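Local coordinates for major exported protein (Pseudomonas aeruginosa, PDB 3HE1), which is a secreted Hcp-family protein that probably stacks as hexameric rings to form the tube of a type VI secretion system, at residues A[143-148]-A[164-169]. Sequence-based numbering, arbitrary orientation. Where two conformers were deposited one is given.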
ATOM      1  N   VAL A 143     -25.350  -5.171 -11.820  1.00 35.71           N
ATOM      2  CA  VAL A 143     -24.509  -6.256 -12.303  1.00 18.57           C
ATOM      3  C   VAL A 143     -23.704  -6.984 -11.229  1.00 30.72           C
ATOM      4  O   VAL A 143     -23.243  -8.096 -11.455  1.00 37.98           O
ATOM      5  CB  VAL A 143     -23.609  -5.799 -13.456  1.00 33.52           C
ATOM      6  CG1 VAL A 143     -24.429  -5.724 -14.737  1.00 33.44           C
ATOM      7  CG2 VAL A 143     -22.997  -4.452 -13.144  1.00 30.01           C
ATOM      8  N   ASP A 144     -23.547  -6.364 -10.063  1.00 34.03           N
ATOM      9  CA  ASP A 144     -22.931  -7.027  -8.921  0.61 32.46           C
ATOM     10  C   ASP A 144     -23.003  -6.196  -7.657  1.00 28.58           C
ATOM     11  O   ASP A 144     -23.105  -4.972  -7.691  1.00 29.99           O
ATOM     12  CB  ASP A 144     -21.489  -7.489  -9.195  0.40 32.24           C
ATOM     13  CG  ASP A 144     -20.787  -6.663 -10.247  0.94 29.11           C
ATOM     14  OD1 ASP A 144     -20.049  -7.256 -11.058  0.58 39.35           O
ATOM     15  OD2 ASP A 144     -20.963  -5.429 -10.270  0.50 27.29           O
ATOM     16  N   ILE A 145     -23.025  -6.903  -6.532  1.00 35.09           N
ATOM     17  CA  ILE A 145     -23.030  -6.282  -5.211  1.00 31.98           C
ATOM     18  C   ILE A 145     -21.974  -6.949  -4.331  1.00 23.84           C
ATOM     19  O   ILE A 145     -21.695  -8.135  -4.459  1.00 32.31           O
ATOM     20  CB  ILE A 145     -24.428  -6.328  -4.538  1.00 35.62           C
ATOM     21  CG1 ILE A 145     -25.431  -5.483  -5.326  1.00 36.58           C
ATOM     22  CG2 ILE A 145     -24.361  -5.833  -3.095  1.00 45.11           C
ATOM     23  CD1 ILE A 145     -26.731  -5.261  -4.601  1.00 33.52           C
ATOM     24  N   LYS A 146     -21.364  -6.153  -3.469  1.00 31.84           N
ATOM     25  CA  LYS A 146     -20.391  -6.641  -2.508  1.00 33.99           C
ATOM     26  C   LYS A 146     -20.765  -6.085  -1.137  1.00 44.37           C
ATOM     27  O   LYS A 146     -20.900  -4.867  -0.959  1.00 30.39           O
ATOM     28  CB  LYS A 146     -18.964  -6.210  -2.894  1.00 40.15           C
ATOM     29  CG  LYS A 146     -18.005  -6.066  -1.702  1.00 37.30           C
ATOM     30  CD  LYS A 146     -16.541  -6.008  -2.132  1.00 50.36           C
ATOM     31  CE  LYS A 146     -15.607  -5.861  -0.927  1.00 67.97           C
ATOM     32  NZ  LYS A 146     -14.214  -6.353  -1.180  1.00 52.70           N
ATOM     33  N   ASP A 147     -20.975  -6.984  -0.183  1.00 42.38           N
ATOM     34  CA  ASP A 147     -21.193  -6.590   1.198  1.00 32.09           C
ATOM     35  C   ASP A 147     -19.899  -6.789   1.969  1.00 26.33           C
ATOM     36  O   ASP A 147     -19.279  -7.841   1.868  1.00 29.06           O
ATOM     37  CB  ASP A 147     -22.318  -7.415   1.807  1.00 21.55           C
ATOM     38  CG  ASP A 147     -23.688  -6.941   1.370  1.00 37.91           C
ATOM     39  OD1 ASP A 147     -23.811  -5.785   0.898  1.00 29.96           O
ATOM     40  OD2 ASP A 147     -24.649  -7.723   1.513  1.00 44.45           O
ATOM     41  N   TYR A 148     -19.484  -5.780   2.729  1.00 18.13           N
ATOM     42  CA  TYR A 148     -18.249  -5.875   3.504  1.00 22.81           C
ATOM     43  C   TYR A 148     -18.275  -4.973   4.738  1.00 18.70           C
ATOM     44  O   TYR A 148     -18.957  -3.951   4.732  1.00 29.45           O
ATOM     45  CB  TYR A 148     -17.039  -5.564   2.614  1.00 33.58           C
ATOM     46  CG  TYR A 148     -17.062  -4.200   1.960  1.00 43.53           C
ATOM     47  CD1 TYR A 148     -16.162  -3.219   2.350  1.00 56.68           C
ATOM     48  CD2 TYR A 148     -17.975  -3.892   0.951  1.00 43.14           C
ATOM     49  CE1 TYR A 148     -16.166  -1.967   1.767  1.00 37.02           C
ATOM     50  CE2 TYR A 148     -17.990  -2.625   0.358  1.00 27.98           C
ATOM     51  CZ  TYR A 148     -17.072  -1.671   0.775  1.00 33.30           C
ATOM     52  OH  TYR A 148     -17.037  -0.412   0.219  1.00 20.22           O
ATOM     53  N   GLU A 164     -21.535  -1.557   1.503  1.00 30.76           N
ATOM     54  CA  GLU A 164     -22.167  -2.241   0.398  1.00 34.29           C
ATOM     55  C   GLU A 164     -22.019  -1.428  -0.884  1.00 37.19           C
ATOM     56  O   GLU A 164     -22.582  -0.340  -1.017  1.00 34.87           O
ATOM     57  CB  GLU A 164     -23.630  -2.472   0.748  1.00 28.96           C
ATOM     58  CG  GLU A 164     -24.508  -2.940  -0.381  1.00 45.69           C
ATOM     59  CD  GLU A 164     -25.894  -3.337   0.116  1.00 58.89           C
ATOM     60  OE1 GLU A 164     -26.043  -4.497   0.581  1.00 34.79           O
ATOM     61  OE2 GLU A 164     -26.823  -2.489   0.045  1.00 22.62           O
ATOM     62  N   ASP A 165     -21.235  -1.960  -1.814  1.00 23.39           N
ATOM     63  CA  ASP A 165     -21.048  -1.354  -3.125  1.00 33.69           C
ATOM     64  C   ASP A 165     -21.988  -1.985  -4.126  1.00 26.13           C
ATOM     65  O   ASP A 165     -22.096  -3.205  -4.183  1.00 22.46           O
ATOM     66  CB  ASP A 165     -19.625  -1.596  -3.634  1.00 32.23           C
ATOM     67  CG  ASP A 165     -18.563  -1.130  -2.668  1.00 16.65           C
ATOM     68  OD1 ASP A 165     -18.839  -0.244  -1.831  1.00 26.09           O
ATOM     69  OD2 ASP A 165     -17.436  -1.650  -2.768  1.00 25.51           O
ATOM     70  N   VAL A 166     -22.630  -1.164  -4.950  1.00 26.47           N
ATOM     71  CA  VAL A 166     -23.497  -1.686  -6.004  1.00 25.08           C
ATOM     72  C   VAL A 166     -23.125  -1.155  -7.387  1.00 32.04           C
ATOM     73  O   VAL A 166     -22.845   0.029  -7.539  1.00 26.16           O
ATOM     74  CB  VAL A 166     -24.971  -1.375  -5.717  1.00 38.43           C
ATOM     75  CG1 VAL A 166     -25.855  -1.931  -6.826  1.00 25.46           C
ATOM     76  CG2 VAL A 166     -25.368  -1.948  -4.362  1.00 40.71           C
ATOM     77  N   HIS A 167     -23.134  -2.042  -8.384  1.00 30.83           N
ATOM     78  CA  HIS A 167     -22.762  -1.694  -9.758  1.00 35.98           C
ATOM     79  C   HIS A 167     -23.917  -1.793 -10.733  1.00 44.76           C
ATOM     80  O   HIS A 167     -24.606  -2.811 -10.793  1.00 43.47           O
ATOM     81  CB  HIS A 167     -21.668  -2.613 -10.265  1.00 25.10           C
ATOM     82  CG  HIS A 167     -20.519  -2.740  -9.340  1.00 19.78           C
ATOM     83  ND1 HIS A 167     -19.214  -2.766  -9.772  1.00 38.48           N
ATOM     84  CD2 HIS A 167     -20.469  -2.845  -7.985  1.00 33.39           C
ATOM     85  CE1 HIS A 167     -18.408  -2.894  -8.733  1.00 56.23           C
ATOM     86  NE2 HIS A 167     -19.150  -2.938  -7.636  1.00 50.95           N
ATOM     87  N   PHE A 168     -24.094  -0.738 -11.522  1.00 43.57           N
ATOM     88  CA  PHE A 168     -25.133  -0.690 -12.527  1.00 15.43           C
ATOM     89  C   PHE A 168     -24.513  -0.541 -13.912  1.00 41.86           C
ATOM     90  O   PHE A 168     -23.584   0.240 -14.113  1.00 35.96           O
ATOM     91  CB  PHE A 168     -26.039   0.515 -12.309  1.00 22.05           C
ATOM     92  CG  PHE A 168     -26.432   0.755 -10.878  1.00 30.58           C
ATOM     93  CD1 PHE A 168     -27.703   0.400 -10.425  1.00 35.42           C
ATOM     94  CD2 PHE A 168     -25.557   1.381  -9.995  1.00 29.61           C
ATOM     95  CE1 PHE A 168     -28.092   0.645  -9.105  1.00 15.68           C
ATOM     96  CE2 PHE A 168     -25.927   1.625  -8.679  1.00 22.67           C
ATOM     97  CZ  PHE A 168     -27.204   1.261  -8.235  1.00 21.46           C
ATOM     98  N   THR A 169     -25.027  -1.293 -14.871  1.00 27.45           N
ATOM     99  CA  THR A 169     -24.894  -0.891 -16.247  1.00 27.56           C
ATOM    100  C   THR A 169     -26.194  -0.141 -16.556  1.00 36.35           C
ATOM    101  O   THR A 169     -27.039   0.015 -15.668  1.00 31.44           O
ATOM    102  CB  THR A 169     -24.652  -2.082 -17.180  1.00 15.24           C
ATOM    103  OG1 THR A 169     -25.792  -2.950 -17.165  1.00 28.17           O
ATOM    104  CG2 THR A 169     -23.392  -2.838 -16.737  1.00 18.91           C
TER
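Tyr148 holds its ring between its own backbone N and carbonyl carbon (chi1 58°), a rotation that brings the phenol to the side chain of Asp165 on the neighbouring strand, while Asp165 sets CG anti to its carbonyl carbon (chi1 -55°) and turns its carboxylate to meet it. Tyr148 OH donates to Asp165 OD1 at 2.7 Å, arriving on the syn side and slightly out of the carboxylate plane. Thr93 of strand 86-95 binds the same oxygen, so two hydroxyls fix this carboxylate. Tyrosine suits the place because its long, flat ring spans the gap and still ends in a donor.

The opposite face carries Ile145 and Val166, side by side and pointing the same way, with Ile145 CD1 3.6 Å from Val166 CG2. Beta-branched aliphatic residues such as isoleucine and valine suit extended strands, and here Ile145 also packs against Leu103, Leu104 and Leu107 of helix 100-109. Next along this buried face, Asp147 OD1 lies only 2.6 Å from Glu164 OE1, the carboxylates nearly coplanar; one of the two acids probably keeps a proton. Glu164 is extended beyond CG, and its OE2 forms a salt bridge with Lys94 and a hydrogen bond with Ser100, which should ease the crowding of negative charge.

Between these two faces the backbones run antiparallel. Lys146 N reaches Asp165 O at 3.1 Å and Asp165 N returns to Lys146 O at 3.0 Å, the reciprocal bonds of a hydrogen-bonded pair. The other edge of 144-148 pairs antiparallel with a strand of the second subunit, continuing the sheet across the interface, as is characteristic of the curled antiparallel beta-barrel of Hcp proteins and their hexameric rings.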